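PDB 7PBG: FAD-binding oxidoreductase, which oxidises 4-ethylphenol and related 4-alkylphenols, probably by dehydrogenation to 4-vinylphenol-type products, using a covalently bound FAD. Local coordinates for residues 247-252 with 340-345; 411-416 with 429-434; 40-45 with 52-57; 421-426 with 458-463. All coordinates share one frame; numbering follows the deposited sequence.

Interaction 1: 247-252 with 340-345; sequences IYFENE and DAYLQI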
# COMPACT_ATOMS: atom_id res chain seq x y z
N ILE A 247 25.31 -0.84 -17.91
CA ILE A 247 26.31 -1.91 -17.65
C ILE A 247 26.09 -3.00 -18.68
O ILE A 247 24.98 -3.51 -18.75
CB ILE A 247 26.25 -2.47 -16.22
CG1 ILE A 247 25.88 -1.38 -15.19
CG2 ILE A 247 27.58 -3.11 -15.92
CD1 ILE A 247 25.85 -1.87 -13.80
N TYR A 248 27.10 -3.25 -19.48
CA TYR A 248 26.99 -4.18 -20.62
C TYR A 248 27.66 -5.50 -20.26
O TYR A 248 28.83 -5.50 -19.84
CB TYR A 248 27.65 -3.59 -21.86
CG TYR A 248 27.16 -2.20 -22.15
CD1 TYR A 248 25.88 -1.98 -22.63
CD2 TYR A 248 27.97 -1.11 -21.96
CE1 TYR A 248 25.42 -0.71 -22.92
CE2 TYR A 248 27.54 0.17 -22.24
CZ TYR A 248 26.27 0.36 -22.74
OH TYR A 248 25.87 1.63 -23.03
N PHE A 249 26.97 -6.60 -20.53
CA PHE A 249 27.52 -7.95 -20.24
C PHE A 249 27.64 -8.68 -21.57
O PHE A 249 26.70 -8.65 -22.39
CB PHE A 249 26.61 -8.63 -19.22
CG PHE A 249 26.54 -7.86 -17.93
CD1 PHE A 249 27.49 -8.04 -16.96
CD2 PHE A 249 25.59 -6.85 -17.76
CE1 PHE A 249 27.47 -7.29 -15.81
CE2 PHE A 249 25.53 -6.13 -16.58
CZ PHE A 249 26.48 -6.33 -15.62
N GLU A 250 28.78 -9.32 -21.76
CA GLU A 250 29.19 -9.86 -23.08
C GLU A 250 28.50 -11.20 -23.37
O GLU A 250 28.66 -11.70 -24.49
CB GLU A 250 30.72 -9.93 -23.12
CG GLU A 250 31.29 -11.07 -22.33
CD GLU A 250 32.79 -11.26 -22.47
OE1 GLU A 250 33.43 -10.40 -23.07
OE2 GLU A 250 33.31 -12.25 -21.91
N ASN A 251 27.94 -11.87 -22.35
CA ASN A 251 27.48 -13.26 -22.54
C ASN A 251 25.99 -13.37 -22.23
O ASN A 251 25.56 -12.86 -21.18
CB ASN A 251 28.32 -14.21 -21.67
CG ASN A 251 28.32 -15.63 -22.17
OD1 ASN A 251 27.28 -16.23 -22.48
ND2 ASN A 251 29.52 -16.18 -22.27
N GLU A 252 25.25 -14.11 -23.04
CA GLU A 252 23.85 -14.43 -22.68
C GLU A 252 23.81 -15.13 -21.33
O GLU A 252 22.77 -15.05 -20.65
CB GLU A 252 23.19 -15.37 -23.68
CG GLU A 252 22.66 -14.64 -24.87
CD GLU A 252 21.71 -15.46 -25.71
OE1 GLU A 252 21.13 -16.42 -25.18
OE2 GLU A 252 21.54 -15.10 -26.90
N ASP A 340 31.89 -1.39 -8.92
CA ASP A 340 32.82 -2.40 -8.35
C ASP A 340 32.16 -3.76 -8.31
O ASP A 340 32.85 -4.78 -8.59
CB ASP A 340 33.28 -2.03 -6.94
CG ASP A 340 34.30 -0.91 -6.90
OD1 ASP A 340 34.62 -0.51 -5.78
OD2 ASP A 340 34.72 -0.43 -7.97
N ALA A 341 30.87 -3.80 -8.03
CA ALA A 341 30.11 -5.07 -7.94
C ALA A 341 30.00 -5.75 -9.31
O ALA A 341 30.36 -6.93 -9.44
CB ALA A 341 28.74 -4.87 -7.32
N TYR A 342 29.50 -5.04 -10.31
CA TYR A 342 29.12 -5.61 -11.61
C TYR A 342 30.37 -5.89 -12.45
O TYR A 342 30.34 -6.79 -13.29
CB TYR A 342 28.11 -4.71 -12.29
CG TYR A 342 26.72 -4.75 -11.73
CD1 TYR A 342 25.90 -5.83 -12.02
CD2 TYR A 342 26.22 -3.71 -10.96
CE1 TYR A 342 24.59 -5.87 -11.56
CE2 TYR A 342 24.91 -3.72 -10.51
CZ TYR A 342 24.09 -4.79 -10.84
OH TYR A 342 22.84 -4.67 -10.36
N LEU A 343 31.43 -5.12 -12.24
CA LEU A 343 32.64 -5.26 -13.08
C LEU A 343 33.43 -6.49 -12.65
O LEU A 343 34.33 -6.85 -13.43
CB LEU A 343 33.53 -4.02 -13.07
CG LEU A 343 33.05 -2.78 -13.84
CD1 LEU A 343 34.15 -1.76 -13.85
CD2 LEU A 343 32.62 -3.08 -15.25
N GLN A 344 33.05 -7.16 -11.56
CA GLN A 344 33.63 -8.49 -11.24
C GLN A 344 33.10 -9.58 -12.18
O GLN A 344 33.66 -10.69 -12.14
CB GLN A 344 33.40 -8.88 -9.80
CG GLN A 344 34.13 -8.00 -8.82
CD GLN A 344 34.25 -8.74 -7.52
OE1 GLN A 344 33.24 -9.12 -6.97
NE2 GLN A 344 35.48 -8.96 -7.05
N ILE A 345 32.03 -9.31 -12.92
CA ILE A 345 31.56 -10.25 -13.98
C ILE A 345 32.49 -10.09 -15.17
O ILE A 345 32.56 -9.02 -15.75
CB ILE A 345 30.09 -10.03 -14.32
CG1 ILE A 345 29.26 -10.22 -13.04
CG2 ILE A 345 29.66 -10.95 -15.45
CD1 ILE A 345 27.77 -9.92 -13.19
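The terminal methyl CD1 of Ile247 presses against the ring of Tyr342, coming to 3.4 Å from its CD2, and the two side chains cross at about a right angle. Phe249, two residues further along the strand, points the end of its ring into the angle between Tyr342 and Ile345. CZ at the far end of this ring lies 3.7 Å from Tyr342 CD1, and the adjoining CE1 is 3.7 Å from Ile345 CD1. With CG anti to the carbonyl carbon (chi1 -61°), the ring swings toward Tyr342 and Ile345, although its CB is not aimed at them. This is a helix-on-sheet packing: strand 241-249 of the large antiparallel sheet supplies alternate apolar residues to helix 328-342 and the turn that follows. Cutting Phe249 back to alanine is likely to open a gap between Tyr342 and Ile345 and deprive the Ile345 methyls of their partner. What brings Ile345 back to the sheet is a type I turn from Tyr342 to Ile345, in which Ile345 N donates to Tyr342 O at 3.1 Å. Further out, the Tyr342 hydroxyl is paired with Thr262 OG1 of helix 255-266, whose Ile258 also packs on Phe249.

Interaction 2: 411-416 with 429-434; sequences KQYEDT and AQFIIG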
# COMPACT_ATOMS: atom_id res chain seq x y z
N LYS A 411 16.72 -19.89 -16.43
CA LYS A 411 15.87 -21.00 -16.93
C LYS A 411 14.65 -20.40 -17.60
O LYS A 411 14.28 -20.88 -18.71
CB LYS A 411 15.46 -22.00 -15.85
N GLN A 412 14.01 -19.41 -16.98
CA GLN A 412 12.88 -18.70 -17.61
C GLN A 412 13.31 -18.14 -18.96
O GLN A 412 12.57 -18.33 -19.94
CB GLN A 412 12.41 -17.55 -16.73
CG GLN A 412 11.56 -18.01 -15.59
CD GLN A 412 10.60 -16.91 -15.20
OE1 GLN A 412 9.59 -16.67 -15.89
NE2 GLN A 412 10.94 -16.24 -14.13
N TYR A 413 14.46 -17.48 -19.03
CA TYR A 413 14.97 -16.95 -20.32
C TYR A 413 15.09 -18.06 -21.36
O TYR A 413 14.56 -17.91 -22.47
CB TYR A 413 16.33 -16.28 -20.18
CG TYR A 413 16.82 -15.58 -21.43
CD1 TYR A 413 16.10 -14.53 -21.94
CD2 TYR A 413 17.97 -15.96 -22.11
CE1 TYR A 413 16.51 -13.82 -23.07
CE2 TYR A 413 18.38 -15.26 -23.26
CZ TYR A 413 17.67 -14.16 -23.72
OH TYR A 413 18.04 -13.38 -24.81
N GLU A 414 15.84 -19.13 -21.03
CA GLU A 414 16.10 -20.24 -21.99
C GLU A 414 14.77 -20.87 -22.41
O GLU A 414 14.59 -21.09 -23.59
CB GLU A 414 17.07 -21.28 -21.39
CG GLU A 414 18.50 -20.75 -21.35
CD GLU A 414 19.08 -20.34 -22.70
OE1 GLU A 414 19.94 -19.40 -22.74
OE2 GLU A 414 18.69 -20.96 -23.73
N ASP A 415 13.88 -21.15 -21.47
CA ASP A 415 12.57 -21.76 -21.79
C ASP A 415 11.79 -20.82 -22.71
O ASP A 415 11.09 -21.32 -23.61
CB ASP A 415 11.76 -22.04 -20.53
CG ASP A 415 12.26 -23.23 -19.70
OD1 ASP A 415 13.12 -23.96 -20.19
OD2 ASP A 415 11.78 -23.39 -18.58
N THR A 416 11.77 -19.51 -22.43
CA THR A 416 10.94 -18.56 -23.20
C THR A 416 11.56 -18.39 -24.59
O THR A 416 10.81 -18.27 -25.53
CB THR A 416 10.72 -17.25 -22.43
OG1 THR A 416 10.13 -17.54 -21.17
CG2 THR A 416 9.83 -16.25 -23.12
N ALA A 429 13.14 -9.18 -23.76
CA ALA A 429 13.13 -9.68 -22.38
C ALA A 429 13.63 -8.58 -21.47
O ALA A 429 14.64 -7.91 -21.80
CB ALA A 429 13.96 -10.93 -22.25
N GLN A 430 12.95 -8.39 -20.35
CA GLN A 430 13.51 -7.58 -19.27
C GLN A 430 13.36 -8.40 -17.98
O GLN A 430 12.34 -9.06 -17.79
CB GLN A 430 12.83 -6.23 -19.35
CG GLN A 430 13.33 -5.19 -18.36
CD GLN A 430 12.96 -3.85 -18.93
OE1 GLN A 430 13.58 -3.36 -19.89
NE2 GLN A 430 11.88 -3.29 -18.44
N PHE A 431 14.34 -8.31 -17.11
CA PHE A 431 14.21 -8.86 -15.75
C PHE A 431 14.43 -7.70 -14.79
O PHE A 431 15.27 -6.86 -15.05
CB PHE A 431 15.20 -9.97 -15.47
CG PHE A 431 14.92 -11.27 -16.17
CD1 PHE A 431 14.19 -12.28 -15.54
CD2 PHE A 431 15.31 -11.43 -17.47
CE1 PHE A 431 13.92 -13.46 -16.22
CE2 PHE A 431 15.03 -12.61 -18.15
CZ PHE A 431 14.36 -13.62 -17.51
N ILE A 432 13.63 -7.65 -13.74
CA ILE A 432 13.74 -6.57 -12.71
C ILE A 432 13.61 -7.26 -11.36
O ILE A 432 12.62 -8.03 -11.17
CB ILE A 432 12.65 -5.50 -12.92
CG1 ILE A 432 12.71 -4.82 -14.28
CG2 ILE A 432 12.69 -4.49 -11.78
CD1 ILE A 432 11.44 -4.07 -14.63
N ILE A 433 14.53 -6.96 -10.44
CA ILE A 433 14.24 -7.10 -8.99
C ILE A 433 13.66 -5.75 -8.50
O ILE A 433 14.37 -4.76 -8.52
CB ILE A 433 15.50 -7.56 -8.25
CG1 ILE A 433 15.88 -8.98 -8.70
CG2 ILE A 433 15.28 -7.52 -6.74
CD1 ILE A 433 17.28 -9.35 -8.35
N GLY A 434 12.38 -5.72 -8.11
CA GLY A 434 11.72 -4.51 -7.62
C GLY A 434 12.31 -4.09 -6.32
O GLY A 434 12.90 -3.04 -6.24
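The rings of Tyr413 and Phe431 each receive a neighbour at the edge. Ala429 CB sits close to the plane of the Tyr413 ring, 3.9 Å from CE1, and a side chain this small suits a strand position facing the rim of a large ring. The Phe431 ring, in turn, is directed at the helix: Gln412 CB and Tyr413 N lie near its plane, with CZ 4.1 Å from Tyr413 N and CE1 4.4 Å from Gln412 CB. Around them, Phe431 is stacked on His440 and Tyr413 meets Trp318 edge-to-face. Tyr413 CG stands anti to the backbone N (chi1 -174°), which carries the ring alongside the helix to the start of the strand segment. Helix 411-416 runs nearly antiparallel to strand 429-433, at 163°, with their axes 10.6 Å apart; the helix lies against the sheet and the chain then turns back into it, in the FAD-linked oxidase C-terminal region. Within the helix, Gln412 O takes two donors from opposite faces of its plane: Thr416 N at 2.9 Å and the hydroxyl Thr416 OG1 at 2.8 Å. The buried polar ends are satisfied from outside the pair, since Gln412 OE1 bonds to His440 ND1, and Asn280 serves both Tyr413 OH and Ala429 N. The contact is therefore mostly apolar, with a ring edge also against a backbone N and no hydrogen bond between the segments, so shape decides the fit, while the buried amide and phenol groups find their partners on adjoining strands.

Interaction 3: 40-45 with 52-57; sequences EYDDKF and EFKGSA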
# COMPACT_ATOMS: atom_id res chain seq x y z
N GLU A 40 -11.85 3.07 -33.65
CA GLU A 40 -10.66 3.69 -33.02
C GLU A 40 -10.38 3.01 -31.67
O GLU A 40 -9.22 3.06 -31.20
CB GLU A 40 -10.91 5.18 -32.84
CG GLU A 40 -9.71 5.97 -32.35
CD GLU A 40 -9.88 7.48 -32.50
OE1 GLU A 40 -10.36 7.93 -33.57
OE2 GLU A 40 -9.53 8.21 -31.54
N TYR A 41 -11.41 2.49 -31.02
CA TYR A 41 -11.33 1.99 -29.61
C TYR A 41 -11.22 0.47 -29.62
O TYR A 41 -11.19 -0.12 -28.53
CB TYR A 41 -12.50 2.53 -28.77
CG TYR A 41 -12.41 4.00 -28.50
CD1 TYR A 41 -11.68 4.49 -27.43
CD2 TYR A 41 -12.94 4.90 -29.41
CE1 TYR A 41 -11.60 5.85 -27.18
CE2 TYR A 41 -12.86 6.26 -29.18
CZ TYR A 41 -12.18 6.74 -28.07
OH TYR A 41 -12.09 8.10 -27.86
N ASP A 42 -11.21 -0.18 -30.78
CA ASP A 42 -10.85 -1.62 -30.85
C ASP A 42 -9.36 -1.79 -30.48
O ASP A 42 -8.56 -0.86 -30.65
CB ASP A 42 -11.11 -2.19 -32.24
CG ASP A 42 -12.58 -2.18 -32.65
OD1 ASP A 42 -13.46 -2.03 -31.75
OD2 ASP A 42 -12.82 -2.36 -33.87
N ASP A 43 -8.99 -2.96 -29.96
CA ASP A 43 -7.61 -3.22 -29.52
C ASP A 43 -6.67 -2.97 -30.70
O ASP A 43 -6.88 -3.58 -31.78
CB ASP A 43 -7.52 -4.68 -29.03
CG ASP A 43 -6.23 -5.09 -28.35
OD1 ASP A 43 -5.27 -4.25 -28.35
OD2 ASP A 43 -6.22 -6.26 -27.78
N LYS A 44 -5.61 -2.17 -30.50
CA LYS A 44 -4.60 -1.96 -31.55
C LYS A 44 -3.79 -3.23 -31.81
O LYS A 44 -3.31 -3.40 -32.96
CB LYS A 44 -3.65 -0.82 -31.17
CG LYS A 44 -4.31 0.52 -30.92
CD LYS A 44 -5.17 1.01 -32.06
CE LYS A 44 -5.58 2.46 -31.92
NZ LYS A 44 -6.65 2.79 -32.90
N PHE A 45 -3.63 -4.09 -30.77
CA PHE A 45 -2.81 -5.33 -30.76
C PHE A 45 -3.69 -6.49 -30.38
O PHE A 45 -3.47 -7.19 -29.38
CB PHE A 45 -1.61 -5.24 -29.81
CG PHE A 45 -0.62 -4.14 -30.03
CD1 PHE A 45 -0.61 -3.36 -31.18
CD2 PHE A 45 0.29 -3.86 -29.03
CE1 PHE A 45 0.33 -2.35 -31.33
CE2 PHE A 45 1.22 -2.85 -29.19
CZ PHE A 45 1.24 -2.11 -30.33
N GLU A 52 -14.87 -10.45 -31.04
CA GLU A 52 -14.37 -10.52 -29.64
C GLU A 52 -13.82 -9.15 -29.22
O GLU A 52 -13.07 -8.53 -30.05
CB GLU A 52 -13.28 -11.58 -29.47
CG GLU A 52 -13.70 -12.94 -29.98
CD GLU A 52 -13.22 -13.29 -31.38
OE1 GLU A 52 -13.09 -12.39 -32.26
OE2 GLU A 52 -12.95 -14.47 -31.59
N PHE A 53 -14.24 -8.66 -28.05
CA PHE A 53 -13.64 -7.48 -27.40
C PHE A 53 -13.95 -6.24 -28.25
O PHE A 53 -13.23 -5.26 -28.15
CB PHE A 53 -12.13 -7.65 -27.22
CG PHE A 53 -11.74 -8.98 -26.62
CD1 PHE A 53 -12.22 -9.35 -25.37
CD2 PHE A 53 -10.94 -9.88 -27.30
CE1 PHE A 53 -11.90 -10.58 -24.82
CE2 PHE A 53 -10.64 -11.13 -26.75
CZ PHE A 53 -11.14 -11.49 -25.53
N LYS A 54 -15.02 -6.26 -29.04
CA LYS A 54 -15.39 -5.06 -29.86
C LYS A 54 -16.53 -4.32 -29.17
O LYS A 54 -17.68 -4.86 -29.12
CB LYS A 54 -15.70 -5.42 -31.32
CG LYS A 54 -14.57 -6.14 -32.05
CD LYS A 54 -13.62 -5.27 -32.75
CE LYS A 54 -12.54 -6.05 -33.46
NZ LYS A 54 -12.99 -6.55 -34.78
N GLY A 55 -16.29 -3.06 -28.77
CA GLY A 55 -17.33 -2.24 -28.13
C GLY A 55 -18.39 -1.80 -29.14
O GLY A 55 -18.12 -1.83 -30.37
N SER A 56 -19.54 -1.36 -28.64
CA SER A 56 -20.74 -1.00 -29.43
C SER A 56 -20.76 0.50 -29.68
O SER A 56 -21.41 0.94 -30.66
CB SER A 56 -22.00 -1.38 -28.73
OG SER A 56 -22.02 -0.84 -27.40
N ALA A 57 -20.19 1.26 -28.76
CA ALA A 57 -20.37 2.72 -28.74
C ALA A 57 -19.26 3.27 -27.86
O ALA A 57 -18.69 2.50 -27.05
CB ALA A 57 -21.74 3.09 -28.23
O HOH W 1 -13.87 -1.75 -29.02
O HOH W 2 -11.15 -4.81 -30.06
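Asp42 and Lys54 meet with their side chains crossed at about a right angle, the methylene CD of the lysine lying over the face of the carboxylate. Asp42 OD2 comes to 3.2 Å from Lys54 CD, whereas the ammonium is turned aside: Lys54 NZ stays 4.3 Å from Asp42 OD2, beyond a salt bridge. The bends of the lysine at chi2 (-90°) and chi4 (82°) carry NZ to Gly50 O, its hydrogen-bond partner, and Asp42 OD2 has its own salt bridge to Arg4. Two waters bridge the segments. One gives a hydrogen to Asp42 OD1 and accepts from Gly55 N, each at 2.8 Å; the other joins backbone atoms, accepting from Asp43 N and donating to Phe53 O. Were Asp42 trimmed to alanine, Arg4 would probably lack its carboxylate and the first water a firm acceptor. Asp43 follows with an Asx turn, its OD1 taking Phe45 N at 2.9 Å from above the carboxylate plane, and Phe45 meets edge-to-face the ring of His395, the covalent FAD ligand. Residues 52-57 lead into strand 57-59 of the FAD-binding domain. The opposite charges probably attract only weakly; carboxylate packs on methylene, and the hydrogen bonds between the segments pass through water.

Interaction 4: 421-426 with 458-463; sequences DDHGID and LDMTRE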
# COMPACT_ATOMS: atom_id res chain seq x y z
N ASP A 421 10.91 -19.17 -30.13
CA ASP A 421 11.57 -19.73 -31.34
C ASP A 421 10.61 -20.72 -32.03
O ASP A 421 10.36 -20.57 -33.26
CB ASP A 421 12.91 -20.36 -30.97
CG ASP A 421 14.03 -19.34 -30.81
OD1 ASP A 421 13.77 -18.13 -31.07
OD2 ASP A 421 15.15 -19.74 -30.44
N ASP A 422 10.07 -21.66 -31.26
CA ASP A 422 9.13 -22.72 -31.73
C ASP A 422 7.91 -22.12 -32.44
O ASP A 422 7.43 -22.77 -33.41
CB ASP A 422 8.66 -23.58 -30.56
CG ASP A 422 9.66 -24.57 -30.02
OD1 ASP A 422 10.77 -24.68 -30.60
OD2 ASP A 422 9.32 -25.23 -29.02
N HIS A 423 7.42 -20.94 -32.02
CA HIS A 423 6.22 -20.27 -32.58
C HIS A 423 6.59 -19.17 -33.58
O HIS A 423 5.67 -18.51 -34.04
CB HIS A 423 5.39 -19.73 -31.41
CG HIS A 423 4.68 -20.79 -30.64
ND1 HIS A 423 3.39 -21.16 -30.96
CD2 HIS A 423 5.05 -21.56 -29.60
CE1 HIS A 423 2.99 -22.11 -30.11
NE2 HIS A 423 3.98 -22.39 -29.30
N GLY A 424 7.89 -18.91 -33.76
CA GLY A 424 8.38 -17.91 -34.72
C GLY A 424 8.11 -16.49 -34.26
O GLY A 424 7.75 -15.62 -35.12
N ILE A 425 8.19 -16.26 -32.94
CA ILE A 425 7.88 -14.96 -32.31
C ILE A 425 9.19 -14.40 -31.74
O ILE A 425 9.88 -15.09 -31.00
CB ILE A 425 6.75 -15.12 -31.27
CG1 ILE A 425 5.47 -15.71 -31.90
CG2 ILE A 425 6.47 -13.80 -30.58
CD1 ILE A 425 4.88 -14.90 -33.04
N ASP A 426 9.44 -13.12 -31.99
CA ASP A 426 10.63 -12.43 -31.44
C ASP A 426 10.39 -12.13 -29.95
O ASP A 426 9.25 -11.73 -29.59
CB ASP A 426 10.91 -11.14 -32.21
CG ASP A 426 11.57 -11.35 -33.56
OD1 ASP A 426 11.88 -12.49 -33.91
OD2 ASP A 426 11.74 -10.36 -34.27
N LEU A 458 -0.94 -15.99 -29.31
CA LEU A 458 -1.87 -16.45 -28.27
C LEU A 458 -1.50 -17.86 -27.83
O LEU A 458 -1.45 -18.09 -26.59
CB LEU A 458 -3.30 -16.42 -28.81
CG LEU A 458 -4.34 -16.92 -27.82
CD1 LEU A 458 -4.23 -16.21 -26.47
CD2 LEU A 458 -5.73 -16.78 -28.42
N ASP A 459 -1.30 -18.80 -28.75
CA ASP A 459 -0.93 -20.19 -28.37
C ASP A 459 0.35 -20.19 -27.55
O ASP A 459 0.41 -20.92 -26.53
CB ASP A 459 -0.74 -21.07 -29.58
CG ASP A 459 -2.04 -21.39 -30.29
OD1 ASP A 459 -3.11 -21.04 -29.73
OD2 ASP A 459 -1.96 -21.95 -31.42
N MET A 460 1.37 -19.46 -28.00
CA MET A 460 2.67 -19.35 -27.30
C MET A 460 2.41 -18.88 -25.87
O MET A 460 2.91 -19.48 -24.92
CB MET A 460 3.60 -18.35 -27.97
CG MET A 460 4.93 -18.19 -27.25
SD MET A 460 5.80 -16.75 -27.86
CE MET A 460 4.86 -15.38 -27.20
N THR A 461 1.65 -17.80 -25.72
CA THR A 461 1.44 -17.16 -24.40
C THR A 461 0.66 -18.10 -23.47
O THR A 461 0.99 -18.17 -22.29
CB THR A 461 0.77 -15.81 -24.54
OG1 THR A 461 1.58 -15.08 -25.46
CG2 THR A 461 0.66 -15.07 -23.22
N ARG A 462 -0.38 -18.78 -23.97
CA ARG A 462 -1.11 -19.70 -23.07
C ARG A 462 -0.19 -20.82 -22.60
O ARG A 462 -0.37 -21.27 -21.42
CB ARG A 462 -2.35 -20.29 -23.75
CG ARG A 462 -3.39 -19.27 -24.14
CD ARG A 462 -4.76 -19.89 -24.11
NE ARG A 462 -5.83 -19.01 -24.55
CZ ARG A 462 -6.51 -18.17 -23.78
NH1 ARG A 462 -6.18 -17.99 -22.51
NH2 ARG A 462 -7.48 -17.45 -24.31
N GLU A 463 0.76 -21.29 -23.42
CA GLU A 463 1.74 -22.31 -22.98
C GLU A 463 2.72 -21.67 -21.97
O GLU A 463 3.05 -22.32 -20.97
CB GLU A 463 2.53 -22.88 -24.15
CG GLU A 463 3.52 -23.94 -23.72
CD GLU A 463 3.00 -25.09 -22.85
OE1 GLU A 463 1.81 -25.48 -22.94
OE2 GLU A 463 3.81 -25.63 -22.08
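The backbones draw nearest at His423 and Met460, whose CA atoms are 6.4 Å apart, where helix 406-422 finishes in a Schellman motif whose Gly424 has a positive phi that glycine readily adopts. Gly424 N closes the turn on Asp421 O at 3.0 Å. His423, just before it, lays one ring face on helix 458-463. Met460 CB makes a CH-pi contact there, 3.9 Å from the ring centroid and 17° off its normal, and the Met460 backbone N lies over the same face, 3.8 Å from His423 CE1. Asp459 adds its CB, 3.9 Å from that CE1, while its carboxylate plane is turned 72° from the ring and OD2 instead pairs with Lys455. Beyond the glycine, the chain heads inward and Ile425 takes up the end of the methionine: its CB rests 3.9 Å from Met460 SD. With Met460 CG anti to the backbone N (chi1 179°), the thioether is carried past the His423 ring to Ile425, before chi3 bends the methyl to Ile425 CG2. Strand 438-447 lies beneath, with Pro444 touching both Ile425 and Met460. So the end of one helix is fastened to the flank of another in the FAD-linked oxidase C-terminal region. Methionine suits the place because its CB covers the imidazole face while its flexible thioether fills in against Ile425. His423 ND1 is hydrogen-bonded to Glu456 OE2, which holds the ring's rotation, and this acid could favour a protonated imidazole.

Overall arrangement
Interactions 1 and 2 are the buried pair, both packing helices or helix ends on the same eight-stranded antiparallel sheet, with mainly apolar contacts. They touch through Glu252, whose OE1 lies 3.5 Å from Tyr413 CE2; Lys417 forms salt bridges to both Glu252 and Glu414. Interactions 2 and 4 share helix 406-422: the first uses its middle against a strand, the second its C-terminal end against helix 451-470, where burial is partial and a histidine face takes the place of the mostly apolar partners. Interaction 3 stands apart, its centre 44 Å from that of interaction 1 and across the chain's centre; joining two partly buried loop segments, it relies on waters and charged side chains.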